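Local atomic coordinates of protein Dok-7 (Mus musculus, PDB entry 3ML4), a protein that is a cytoplasmic adaptor that dimerises, induces autophosphorylation of the receptor kinase MuSK at the neuromuscular synapse and binds membrane phosphoinositides through its PH domain. Residues Leu28-Pro33 / Leu40-Tyr45; Cys67-Ala72 / Ala103-Ile108; Gly131-His136 / Leu144-Pro149. All coordinates share one frame; numbering follows the deposited sequence.

Contacts 1 and 2 belong to the PH domain and share its sheet, in which strands 40-45 and 59-71 are neighbours. They also touch directly, since L28, L30 and L40 of contact 1 pack on W104 and I108 of helix 98-112. Contact 3 is a hairpin of the PTB domain, about 25 Å from contact 1 centre to centre. Contact 2 lies between them, and its strand meets T134 and H136 of contact 3 where the two domains abut. Contact 1 is buried and contact 3 only partly so, both being bonded through their backbones; buried contact 2 has no hydrogen bond across it. Ionic chemistry in contact 3 gathers at its more open end, around R146.

Contact 1 (Leu28-Pro33 / Leu40-Tyr45); sequences LVLRKP and LLMLVY
Four backbone hydrogen bonds tie L28-P33 to L40-Y45, which runs antiparallel beside it. V29 and L43 are a hydrogen-bonded pair: V29 N to L43 O and L43 N to V29 O are both 2.7 Å. R31 and L41 repeat the exchange less evenly. L41 N meets R31 O at 2.7 Å, nearly along the C=O axis, whereas R31 N stands 3.2 Å from L41 O. These bonds make the hairpin of strands 24-31 and 40-45 in the PH domain, and the strand alternation sorts its side chains onto two faces.

Apolar packing dominates the face carrying L28, L30, M42 and V44; W104 of helix 98-112 packs on L28 and L30, I108 on L30, and L63 on M42. With CG anti to the backbone N (chi1 -177°), L28 extends CD1 to 3.7 Å from both V44 CG2 and the CE methyl of selenomethionine M42, which a bend at chi3 (73°) brings round. L30 lies alongside M42, pointing the same way, its CD2 against M42 CG. On the other face V29 and L43 also run side by side, while V29 CG2 meets the edge of the Y45 ring, 3.5 Å from CE1.

The charged group on that second face is the R31 guanidinium. Its chain leaves in the crowded position between N and carbonyl carbon (chi1 76°), then extends to NE alongside L41. L41 CD2 sits over one face of the flat group, offset toward the rim. R31 NH2 is held in a salt bridge by E7, and the bound MuSK peptide packs on R31, P33, L41 and L43.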
ATOM      1  N   LEU B  28      -7.439  -8.720  21.225  1.00 41.60           N
ATOM      2  CA  LEU B  28      -6.740  -7.857  20.271  1.00 41.51           C
ATOM      3  C   LEU B  28      -7.278  -8.015  18.866  1.00 41.46           C
ATOM      4  O   LEU B  28      -7.442  -9.131  18.372  1.00 41.56           O
ATOM      5  CB  LEU B  28      -5.230  -8.138  20.286  1.00 41.57           C
ATOM      6  CG  LEU B  28      -4.309  -7.281  19.407  1.00 41.55           C
ATOM      7  CD1 LEU B  28      -4.189  -5.854  19.932  1.00 40.99           C
ATOM      8  CD2 LEU B  28      -2.938  -7.915  19.306  1.00 41.39           C
ATOM      9  N   VAL B  29      -7.551  -6.879  18.234  1.00 41.38           N
ATOM     10  CA  VAL B  29      -7.982  -6.836  16.839  1.00 41.26           C
ATOM     11  C   VAL B  29      -6.894  -6.183  15.982  1.00 41.11           C
ATOM     12  O   VAL B  29      -6.488  -5.042  16.235  1.00 40.91           O
ATOM     13  CB  VAL B  29      -9.333  -6.075  16.685  1.00 41.28           C
ATOM     14  CG1 VAL B  29      -9.596  -5.680  15.231  1.00 41.26           C
ATOM     15  CG2 VAL B  29     -10.483  -6.907  17.228  1.00 41.28           C
ATOM     16  N   LEU B  30      -6.420  -6.918  14.979  1.00 40.97           N
ATOM     17  CA  LEU B  30      -5.488  -6.366  13.999  1.00 40.92           C
ATOM     18  C   LEU B  30      -6.145  -6.249  12.644  1.00 40.96           C
ATOM     19  O   LEU B  30      -6.750  -7.205  12.150  1.00 40.86           O
ATOM     20  CB  LEU B  30      -4.218  -7.213  13.891  1.00 40.81           C
ATOM     21  CG  LEU B  30      -3.203  -7.068  15.027  1.00 41.00           C
ATOM     22  CD1 LEU B  30      -2.035  -8.012  14.815  1.00 40.77           C
ATOM     23  CD2 LEU B  30      -2.712  -5.617  15.183  1.00 40.67           C
ATOM     24  N   ARG B  31      -6.032  -5.063  12.055  1.00 41.26           N
ATOM     25  CA  ARG B  31      -6.515  -4.823  10.696  1.00 41.51           C
ATOM     26  C   ARG B  31      -5.701  -3.750   9.982  1.00 41.52           C
ATOM     27  O   ARG B  31      -5.119  -2.869  10.620  1.00 41.42           O
ATOM     28  CB  ARG B  31      -8.015  -4.478  10.687  1.00 41.46           C
ATOM     29  CG  ARG B  31      -8.410  -3.067  11.139  1.00 41.58           C
ATOM     30  CD  ARG B  31      -9.904  -2.900  10.896  1.00 41.87           C
ATOM     31  NE  ARG B  31     -10.446  -1.556  11.090  1.00 42.15           N
ATOM     32  CZ  ARG B  31     -10.451  -0.603  10.160  1.00 42.27           C
ATOM     33  NH1 ARG B  31      -9.893  -0.816   8.977  1.00 42.08           N
ATOM     34  NH2 ARG B  31     -11.000   0.577  10.420  1.00 42.72           N
ATOM     35  N   LYS B  32      -5.655  -3.849   8.656  1.00 41.77           N
ATOM     36  CA  LYS B  32      -5.052  -2.822   7.813  1.00 41.91           C
ATOM     37  C   LYS B  32      -5.958  -1.590   7.803  1.00 42.22           C
ATOM     38  O   LYS B  32      -7.156  -1.718   7.546  1.00 42.13           O
ATOM     39  CB  LYS B  32      -4.859  -3.353   6.391  1.00 41.82           C
ATOM     40  CG  LYS B  32      -3.778  -4.423   6.263  1.00 41.93           C
ATOM     41  CD  LYS B  32      -3.931  -5.246   4.987  1.00 42.87           C
ATOM     42  CE  LYS B  32      -3.173  -4.649   3.800  1.00 43.36           C
ATOM     43  NZ  LYS B  32      -3.876  -3.499   3.176  1.00 44.32           N
ATOM     44  N   PRO B  33      -5.393  -0.399   8.102  1.00 42.67           N
ATOM     45  CA  PRO B  33      -6.131   0.877   8.125  1.00 42.93           C
ATOM     46  C   PRO B  33      -6.740   1.232   6.774  1.00 43.22           C
ATOM     47  O   PRO B  33      -7.764   1.912   6.717  1.00 43.14           O
ATOM     48  CB  PRO B  33      -5.051   1.908   8.486  1.00 42.83           C
ATOM     49  CG  PRO B  33      -3.973   1.123   9.143  1.00 42.75           C
ATOM     50  CD  PRO B  33      -3.973  -0.206   8.456  1.00 42.75           C
ATOM     51  N   LEU B  40      -0.491  -1.377  10.324  1.00 47.57           N
ATOM     52  CA  LEU B  40      -1.472  -2.153  11.048  1.00 47.27           C
ATOM     53  C   LEU B  40      -2.135  -1.308  12.127  1.00 47.24           C
ATOM     54  O   LEU B  40      -1.463  -0.626  12.903  1.00 46.99           O
ATOM     55  CB  LEU B  40      -0.840  -3.403  11.660  1.00 47.24           C
ATOM     56  CG  LEU B  40      -0.645  -4.613  10.745  1.00 46.97           C
ATOM     57  CD1 LEU B  40       0.234  -5.646  11.436  1.00 46.63           C
ATOM     58  CD2 LEU B  40      -1.987  -5.223  10.323  1.00 46.31           C
ATOM     59  N   LEU B  41      -3.463  -1.343  12.147  1.00 47.33           N
ATOM     60  CA  LEU B  41      -4.230  -0.750  13.227  1.00 47.41           C
ATOM     61  C   LEU B  41      -4.439  -1.786  14.321  1.00 47.64           C
ATOM     62  O   LEU B  41      -4.953  -2.881  14.074  1.00 47.43           O
ATOM     63  CB  LEU B  41      -5.575  -0.216  12.719  1.00 47.36           C
ATOM     64  CG  LEU B  41      -6.501   0.514  13.701  1.00 46.96           C
ATOM     65  CD1 LEU B  41      -5.893   1.815  14.197  1.00 46.67           C
ATOM     66  CD2 LEU B  41      -7.853   0.775  13.058  1.00 47.32           C
HETATM   67  N   MSE B  42      -4.009  -1.433  15.525  1.00 48.19           N
HETATM   68  CA  MSE B  42      -4.227  -2.262  16.697  1.00 49.29           C
HETATM   69  C   MSE B  42      -5.476  -1.763  17.403  1.00 48.96           C
HETATM   70  O   MSE B  42      -5.569  -0.583  17.746  1.00 48.95           O
HETATM   71  CB  MSE B  42      -3.030  -2.188  17.649  1.00 49.09           C
HETATM   72  CG  MSE B  42      -1.673  -2.397  16.995  1.00 49.97           C
HETATM   73 SE   MSE B  42      -0.290  -2.886  18.296  1.00 51.85          SE
HETATM   74  CE  MSE B  42      -0.860  -4.723  18.641  1.00 50.72           C
ATOM     75  N   LEU B  43      -6.440  -2.655  17.598  1.00 49.07           N
ATOM     76  CA  LEU B  43      -7.642  -2.331  18.360  1.00 49.15           C
ATOM     77  C   LEU B  43      -7.751  -3.255  19.566  1.00 49.33           C
ATOM     78  O   LEU B  43      -7.938  -4.461  19.415  1.00 49.17           O
ATOM     79  CB  LEU B  43      -8.896  -2.412  17.478  1.00 48.97           C
ATOM     80  CG  LEU B  43      -9.009  -1.454  16.280  1.00 48.80           C
ATOM     81  CD1 LEU B  43     -10.284  -1.730  15.494  1.00 48.38           C
ATOM     82  CD2 LEU B  43      -8.942   0.018  16.692  1.00 48.04           C
ATOM     83  N   VAL B  44      -7.618  -2.677  20.757  1.00 49.83           N
ATOM     84  CA  VAL B  44      -7.609  -3.450  22.001  1.00 50.45           C
ATOM     85  C   VAL B  44      -8.895  -3.285  22.805  1.00 50.84           C
ATOM     86  O   VAL B  44      -9.304  -2.171  23.138  1.00 50.76           O
ATOM     87  CB  VAL B  44      -6.410  -3.075  22.905  1.00 50.53           C
ATOM     88  CG1 VAL B  44      -6.276  -4.065  24.049  1.00 50.38           C
ATOM     89  CG2 VAL B  44      -5.125  -3.027  22.103  1.00 50.55           C
ATOM     90  N   TYR B  45      -9.513  -4.416  23.119  1.00 51.54           N
ATOM     91  CA  TYR B  45     -10.685  -4.463  23.983  1.00 52.20           C
ATOM     92  C   TYR B  45     -10.320  -5.205  25.267  1.00 52.76           C
ATOM     93  O   TYR B  45      -9.349  -5.970  25.287  1.00 52.97           O
ATOM     94  CB  TYR B  45     -11.836  -5.173  23.268  1.00 52.10           C
ATOM     95  CG  TYR B  45     -12.156  -4.624  21.888  1.00 52.06           C
ATOM     96  CD1 TYR B  45     -11.428  -5.035  20.770  1.00 51.77           C
ATOM     97  CD2 TYR B  45     -13.191  -3.707  21.698  1.00 51.83           C
ATOM     98  CE1 TYR B  45     -11.714  -4.542  19.503  1.00 51.66           C
ATOM     99  CE2 TYR B  45     -13.489  -3.208  20.428  1.00 51.76           C
ATOM    100  CZ  TYR B  45     -12.744  -3.633  19.336  1.00 51.79           C
ATOM    101  OH  TYR B  45     -13.017  -3.157  18.075  1.00 51.49           O
TER

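Contact 2 (Cys67-Ala72 / Ala103-Ile108); sequences CGLEPA and AWDTRI
A carboxylate oxygen rests on a proline ring, with no hydrogen bond crossing between C67-A72 and A103-I108. D105 has CG anti to its backbone N (chi1 -179°), which sends the acid off the helix so that OD1 comes 3.4 Å from P71 CD and 3.6 Å from P71 CG. The two side chains cross at about a right angle. The charge of D105 itself is met by R109, one turn further along the helix, in a salt bridge through OD1, while OD2 makes a long, weak ion pair with R117.

This is the C-terminal helix of the PH fold, which caps one end of its curved sheet: the piece 103-108 of helix 98-112 runs nearly antiparallel to 67-71, their axes 9.0 Å apart. C67 and G68 form a classic beta bulge opposite I85. Just beyond it, L69 points toward the helix and crosses I108 at about a right angle, its CD2 3.6 Å from I108 CG2. An alanine in place of P71 would remove CG and CD and would probably loosen the seat of the D105 carboxylate. L82 of the neighbouring strand packs on L69, P71, D105 and I108.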
ATOM      1  N   CYS B  67       8.875  -3.352   9.545  1.00 30.02           N
ATOM      2  CA  CYS B  67      10.037  -3.881   8.812  1.00 29.82           C
ATOM      3  C   CYS B  67      10.002  -5.391   8.594  1.00 29.22           C
ATOM      4  O   CYS B  67      10.710  -5.911   7.724  1.00 28.97           O
ATOM      5  CB  CYS B  67      11.317  -3.591   9.580  1.00 29.71           C
ATOM      6  SG  CYS B  67      11.608  -1.888   9.892  1.00 32.24           S
ATOM      7  N   GLY B  68       9.222  -6.092   9.414  1.00 28.63           N
ATOM      8  CA  GLY B  68       9.153  -7.541   9.339  1.00 27.98           C
ATOM      9  C   GLY B  68       8.484  -8.198  10.523  1.00 27.70           C
ATOM     10  O   GLY B  68       8.188  -7.553  11.528  1.00 27.37           O
ATOM     11  N   LEU B  69       8.241  -9.498  10.380  1.00 27.67           N
ATOM     12  CA  LEU B  69       7.685 -10.320  11.443  1.00 27.37           C
ATOM     13  C   LEU B  69       8.615 -11.469  11.790  1.00 27.17           C
ATOM     14  O   LEU B  69       9.334 -11.977  10.931  1.00 27.04           O
ATOM     15  CB  LEU B  69       6.320 -10.862  11.035  1.00 27.36           C
ATOM     16  CG  LEU B  69       5.139  -9.959  11.386  1.00 28.07           C
ATOM     17  CD1 LEU B  69       4.836  -8.988  10.257  1.00 29.10           C
ATOM     18  CD2 LEU B  69       3.932 -10.815  11.675  1.00 29.16           C
ATOM     19  N   GLU B  70       8.581 -11.884  13.050  1.00 27.22           N
ATOM     20  CA  GLU B  70       9.457 -12.937  13.559  1.00 27.37           C
ATOM     21  C   GLU B  70       8.801 -13.567  14.797  1.00 27.16           C
ATOM     22  O   GLU B  70       8.691 -12.911  15.835  1.00 27.25           O
ATOM     23  CB  GLU B  70      10.846 -12.343  13.864  1.00 27.48           C
ATOM     24  CG  GLU B  70      11.730 -13.117  14.829  1.00 28.41           C
ATOM     25  CD  GLU B  70      12.688 -14.060  14.154  1.00 29.21           C
ATOM     26  OE1 GLU B  70      13.609 -13.579  13.469  1.00 29.79           O
ATOM     27  OE2 GLU B  70      12.536 -15.286  14.330  1.00 30.68           O
ATOM     28  N   PRO B  71       8.320 -14.820  14.672  1.00 27.03           N
ATOM     29  CA  PRO B  71       7.695 -15.586  15.754  1.00 27.17           C
ATOM     30  C   PRO B  71       8.656 -16.446  16.569  1.00 27.37           C
ATOM     31  O   PRO B  71       9.764 -16.719  16.127  1.00 27.51           O
ATOM     32  CB  PRO B  71       6.730 -16.500  15.001  1.00 27.28           C
ATOM     33  CG  PRO B  71       7.420 -16.762  13.692  1.00 26.89           C
ATOM     34  CD  PRO B  71       8.304 -15.569  13.402  1.00 27.00           C
ATOM     35  N   ALA B  72       8.208 -16.860  17.754  1.00 27.96           N
ATOM     36  CA  ALA B  72       8.908 -17.820  18.635  1.00 28.26           C
ATOM     37  C   ALA B  72      10.269 -17.350  19.154  1.00 28.42           C
ATOM     38  O   ALA B  72      11.251 -18.100  19.144  1.00 28.68           O
ATOM     39  CB  ALA B  72       9.003 -19.216  17.988  1.00 28.08           C
ATOM     40  N   ALA B 103      -0.399 -19.160  13.059  1.00 38.62           N
ATOM     41  CA  ALA B 103      -1.569 -18.688  12.332  1.00 37.80           C
ATOM     42  C   ALA B 103      -1.504 -17.172  12.161  1.00 37.12           C
ATOM     43  O   ALA B 103      -1.673 -16.662  11.054  1.00 37.06           O
ATOM     44  CB  ALA B 103      -2.855 -19.099  13.050  1.00 37.95           C
ATOM     45  N   TRP B 104      -1.227 -16.462  13.256  1.00 36.22           N
ATOM     46  CA  TRP B 104      -1.073 -15.008  13.222  1.00 35.37           C
ATOM     47  C   TRP B 104       0.086 -14.561  12.316  1.00 35.06           C
ATOM     48  O   TRP B 104      -0.080 -13.659  11.490  1.00 34.96           O
ATOM     49  CB  TRP B 104      -0.933 -14.444  14.642  1.00 35.03           C
ATOM     50  CG  TRP B 104      -2.250 -14.236  15.338  1.00 34.62           C
ATOM     51  CD1 TRP B 104      -3.241 -15.162  15.513  1.00 34.47           C
ATOM     52  CD2 TRP B 104      -2.721 -13.027  15.955  1.00 34.34           C
ATOM     53  NE1 TRP B 104      -4.297 -14.607  16.194  1.00 34.32           N
ATOM     54  CE2 TRP B 104      -4.005 -13.299  16.481  1.00 34.28           C
ATOM     55  CE3 TRP B 104      -2.185 -11.742  16.116  1.00 34.38           C
ATOM     56  CZ2 TRP B 104      -4.764 -12.331  17.152  1.00 34.58           C
ATOM     57  CZ3 TRP B 104      -2.943 -10.781  16.792  1.00 34.50           C
ATOM     58  CH2 TRP B 104      -4.217 -11.082  17.295  1.00 34.31           C
ATOM     59  N   ASP B 105       1.241 -15.211  12.456  1.00 34.48           N
ATOM     60  CA  ASP B 105       2.403 -14.913  11.617  1.00 33.95           C
ATOM     61  C   ASP B 105       2.111 -15.109  10.125  1.00 33.84           C
ATOM     62  O   ASP B 105       2.458 -14.251   9.308  1.00 33.59           O
ATOM     63  CB  ASP B 105       3.609 -15.766  12.024  1.00 33.85           C
ATOM     64  CG  ASP B 105       4.835 -15.466  11.188  1.00 33.02           C
ATOM     65  OD1 ASP B 105       5.597 -14.547  11.550  1.00 33.28           O
ATOM     66  OD2 ASP B 105       5.035 -16.143  10.165  1.00 32.27           O
ATOM     67  N   THR B 106       1.481 -16.236   9.783  1.00 33.44           N
ATOM     68  CA  THR B 106       1.162 -16.564   8.393  1.00 33.11           C
ATOM     69  C   THR B 106       0.117 -15.607   7.803  1.00 32.96           C
ATOM     70  O   THR B 106       0.256 -15.161   6.658  1.00 33.05           O
ATOM     71  CB  THR B 106       0.673 -18.028   8.254  1.00 33.21           C
ATOM     72  OG1 THR B 106       1.568 -18.901   8.956  1.00 33.28           O
ATOM     73  CG2 THR B 106       0.601 -18.453   6.790  1.00 32.63           C
ATOM     74  N   ARG B 107      -0.914 -15.291   8.586  1.00 32.47           N
ATOM     75  CA  ARG B 107      -1.992 -14.407   8.134  1.00 32.25           C
ATOM     76  C   ARG B 107      -1.499 -12.967   7.954  1.00 31.83           C
ATOM     77  O   ARG B 107      -1.747 -12.353   6.912  1.00 31.80           O
ATOM     78  CB  ARG B 107      -3.196 -14.485   9.095  1.00 32.38           C
ATOM     79  CG  ARG B 107      -4.489 -13.779   8.636  1.00 33.07           C
ATOM     80  CD  ARG B 107      -5.221 -14.509   7.509  1.00 33.85           C
ATOM     81  NE  ARG B 107      -4.846 -13.960   6.210  1.00 35.24           N
ATOM     82  CZ  ARG B 107      -5.544 -13.039   5.546  1.00 35.61           C
ATOM     83  NH1 ARG B 107      -6.688 -12.573   6.036  1.00 35.27           N
ATOM     84  NH2 ARG B 107      -5.101 -12.594   4.377  1.00 35.60           N
ATOM     85  N   ILE B 108      -0.787 -12.448   8.957  1.00 31.37           N
ATOM     86  CA  ILE B 108      -0.228 -11.089   8.908  1.00 30.92           C
ATOM     87  C   ILE B 108       0.779 -10.907   7.765  1.00 30.91           C
ATOM     88  O   ILE B 108       0.735  -9.902   7.057  1.00 31.20           O
ATOM     89  CB  ILE B 108       0.398 -10.665  10.259  1.00 30.87           C
ATOM     90  CG1 ILE B 108      -0.668 -10.656  11.366  1.00 31.06           C
ATOM     91  CG2 ILE B 108       1.057  -9.292  10.145  1.00 30.60           C
ATOM     92  CD1 ILE B 108      -0.123 -10.506  12.783  1.00 30.75           C
TER

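Contact 3 (Gly131-His136 / Leu144-Pro149); sequences GPATLH and LARDIP
T134 and A145 form the hydrogen-bonded pair of this antiparallel hairpin: T134 N reaches A145 O at 2.9 Å with a nearly straight bond (169°), and A145 N meets T134 O at 3.0 Å. One step along, L135 and L144 make a non-hydrogen-bonded pair whose side chains cross obliquely, L135 CD1 lying 3.7 Å from L144 CG. On the other face the A145 methyl approaches H136 CD2 at 3.9 Å.

Beyond the T134-A145 pair, R146 stands across from A133. Bent at chi3 (83°), its chain brings NH1 back toward G131 and P132. NH1 donates to a water at 2.8 Å, at the guanidinium edge and in its plane, which also meets G131 O at 3.1 Å. On the NE side stand two carboxylates: E129 in a salt bridge, and D147 in another whose hydrogen bond is weak, R146 NE lying 3.3 Å from D147 OD1.

Further out, M153 of the next PTB-domain strand, 151-157, packs on A133, L144 and R146, while E70 of the PH domain lies against T134 and H136. With two acids at NE and the water at NH1, the R146 guanidinium is likely held in orientation, its charge partly balanced.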
ATOM      1  N   GLY B 131      27.604 -11.532  13.603  1.00 30.49           N
ATOM      2  CA  GLY B 131      26.940 -12.584  14.376  1.00 30.27           C
ATOM      3  C   GLY B 131      25.550 -12.915  13.858  1.00 30.38           C
ATOM      4  O   GLY B 131      25.086 -12.292  12.898  1.00 30.37           O
ATOM      5  N   PRO B 132      24.864 -13.891  14.498  1.00 30.29           N
ATOM      6  CA  PRO B 132      23.493 -14.243  14.116  1.00 30.19           C
ATOM      7  C   PRO B 132      22.568 -13.028  14.039  1.00 29.99           C
ATOM      8  O   PRO B 132      22.655 -12.111  14.865  1.00 30.16           O
ATOM      9  CB  PRO B 132      23.049 -15.178  15.242  1.00 30.15           C
ATOM     10  CG  PRO B 132      24.314 -15.815  15.697  1.00 30.34           C
ATOM     11  CD  PRO B 132      25.342 -14.722  15.618  1.00 30.29           C
ATOM     12  N   ALA B 133      21.705 -13.028  13.031  1.00 29.49           N
ATOM     13  CA  ALA B 133      20.745 -11.956  12.806  1.00 29.05           C
ATOM     14  C   ALA B 133      19.676 -12.493  11.885  1.00 28.76           C
ATOM     15  O   ALA B 133      19.805 -13.594  11.357  1.00 28.65           O
ATOM     16  CB  ALA B 133      21.421 -10.767  12.169  1.00 28.93           C
ATOM     17  N   THR B 134      18.621 -11.718  11.680  1.00 28.64           N
ATOM     18  CA  THR B 134      17.587 -12.126  10.739  1.00 28.74           C
ATOM     19  C   THR B 134      17.370 -11.047   9.685  1.00 28.06           C
ATOM     20  O   THR B 134      17.155  -9.886  10.017  1.00 28.36           O
ATOM     21  CB  THR B 134      16.276 -12.538  11.463  1.00 28.57           C
ATOM     22  OG1 THR B 134      15.211 -12.633  10.515  1.00 29.92           O
ATOM     23  CG2 THR B 134      15.903 -11.523  12.522  1.00 30.00           C
ATOM     24  N   LEU B 135      17.465 -11.433   8.416  1.00 27.45           N
ATOM     25  CA  LEU B 135      17.247 -10.493   7.317  1.00 26.76           C
ATOM     26  C   LEU B 135      15.770 -10.439   6.953  1.00 26.44           C
ATOM     27  O   LEU B 135      15.159 -11.476   6.689  1.00 26.39           O
ATOM     28  CB  LEU B 135      18.078 -10.874   6.086  1.00 26.42           C
ATOM     29  CG  LEU B 135      17.999  -9.897   4.903  1.00 26.12           C
ATOM     30  CD1 LEU B 135      18.844  -8.646   5.140  1.00 25.19           C
ATOM     31  CD2 LEU B 135      18.415 -10.580   3.611  1.00 26.36           C
ATOM     32  N   HIS B 136      15.205  -9.235   6.941  1.00 26.05           N
ATOM     33  CA  HIS B 136      13.795  -9.050   6.580  1.00 26.11           C
ATOM     34  C   HIS B 136      13.609  -8.256   5.296  1.00 25.99           C
ATOM     35  O   HIS B 136      14.173  -7.173   5.132  1.00 25.80           O
ATOM     36  CB  HIS B 136      13.024  -8.356   7.706  1.00 26.03           C
ATOM     37  CG  HIS B 136      12.974  -9.138   8.978  1.00 26.39           C
ATOM     38  ND1 HIS B 136      11.911  -9.947   9.313  1.00 27.21           N
ATOM     39  CD2 HIS B 136      13.857  -9.236  10.000  1.00 27.25           C
ATOM     40  CE1 HIS B 136      12.139 -10.511  10.485  1.00 27.61           C
ATOM     41  NE2 HIS B 136      13.313 -10.095  10.924  1.00 27.94           N
ATOM     42  N   LEU B 144      17.988  -5.519   8.452  1.00 25.79           N
ATOM     43  CA  LEU B 144      18.611  -6.534   9.289  1.00 26.30           C
ATOM     44  C   LEU B 144      18.187  -6.310  10.733  1.00 26.34           C
ATOM     45  O   LEU B 144      18.116  -5.171  11.187  1.00 26.38           O
ATOM     46  CB  LEU B 144      20.141  -6.509   9.143  1.00 26.12           C
ATOM     47  CG  LEU B 144      20.723  -7.496   8.125  1.00 26.36           C
ATOM     48  CD1 LEU B 144      22.167  -7.161   7.777  1.00 27.75           C
ATOM     49  CD2 LEU B 144      20.622  -8.937   8.623  1.00 25.87           C
ATOM     50  N   ALA B 145      17.896  -7.393  11.447  1.00 26.69           N
ATOM     51  CA  ALA B 145      17.394  -7.287  12.821  1.00 27.15           C
ATOM     52  C   ALA B 145      18.066  -8.262  13.779  1.00 27.43           C
ATOM     53  O   ALA B 145      18.368  -9.399  13.416  1.00 27.52           O
ATOM     54  CB  ALA B 145      15.873  -7.454  12.856  1.00 26.93           C
ATOM     55  N   ARG B 146      18.278  -7.795  15.007  1.00 28.04           N
ATOM     56  CA  ARG B 146      19.017  -8.523  16.034  1.00 28.56           C
ATOM     57  C   ARG B 146      18.332  -8.442  17.379  1.00 28.62           C
ATOM     58  O   ARG B 146      17.571  -7.506  17.649  1.00 28.30           O
ATOM     59  CB  ARG B 146      20.394  -7.899  16.229  1.00 28.77           C
ATOM     60  CG  ARG B 146      21.518  -8.579  15.524  1.00 30.20           C
ATOM     61  CD  ARG B 146      22.831  -7.933  15.931  1.00 31.97           C
ATOM     62  NE  ARG B 146      23.320  -8.463  17.198  1.00 33.54           N
ATOM     63  CZ  ARG B 146      24.140  -9.502  17.307  1.00 34.11           C
ATOM     64  NH1 ARG B 146      24.571 -10.131  16.219  1.00 34.93           N
ATOM     65  NH2 ARG B 146      24.528  -9.912  18.505  1.00 34.01           N
ATOM     66  N   ASP B 147      18.668  -9.410  18.230  1.00 28.82           N
ATOM     67  CA  ASP B 147      18.299  -9.429  19.648  1.00 29.20           C
ATOM     68  C   ASP B 147      16.811  -9.656  19.904  1.00 29.44           C
ATOM     69  O   ASP B 147      15.996  -9.737  18.980  1.00 29.60           O
ATOM     70  CB  ASP B 147      18.770  -8.160  20.390  1.00 29.10           C
ATOM     71  CG  ASP B 147      20.188  -7.737  20.023  1.00 29.24           C
ATOM     72  OD1 ASP B 147      20.982  -8.586  19.565  1.00 30.11           O
ATOM     73  OD2 ASP B 147      20.509  -6.540  20.200  1.00 29.59           O
ATOM     74  N   ILE B 148      16.486  -9.796  21.183  1.00 29.73           N
ATOM     75  CA  ILE B 148      15.118  -9.813  21.647  1.00 29.96           C
ATOM     76  C   ILE B 148      15.055  -8.744  22.728  1.00 30.11           C
ATOM     77  O   ILE B 148      15.865  -8.774  23.653  1.00 30.17           O
ATOM     78  CB  ILE B 148      14.711 -11.197  22.195  1.00 29.89           C
ATOM     79  CG1 ILE B 148      14.825 -12.259  21.092  1.00 29.75           C
ATOM     80  CG2 ILE B 148      13.289 -11.152  22.741  1.00 29.72           C
ATOM     81  CD1 ILE B 148      15.054 -13.680  21.595  1.00 29.33           C
ATOM     82  N   PRO B 149      14.144  -7.759  22.583  1.00 30.33           N
ATOM     83  CA  PRO B 149      13.246  -7.597  21.429  1.00 30.60           C
ATOM     84  C   PRO B 149      14.006  -7.062  20.211  1.00 30.65           C
ATOM     85  O   PRO B 149      14.899  -6.235  20.374  1.00 30.59           O
ATOM     86  CB  PRO B 149      12.210  -6.576  21.925  1.00 30.57           C
ATOM     87  CG  PRO B 149      12.921  -5.780  22.963  1.00 30.60           C
ATOM     88  CD  PRO B 149      13.959  -6.693  23.588  1.00 30.29           C
TER
HETATM   89  O   HOH W   1      24.218  -9.376  13.561  1.00 24.96           O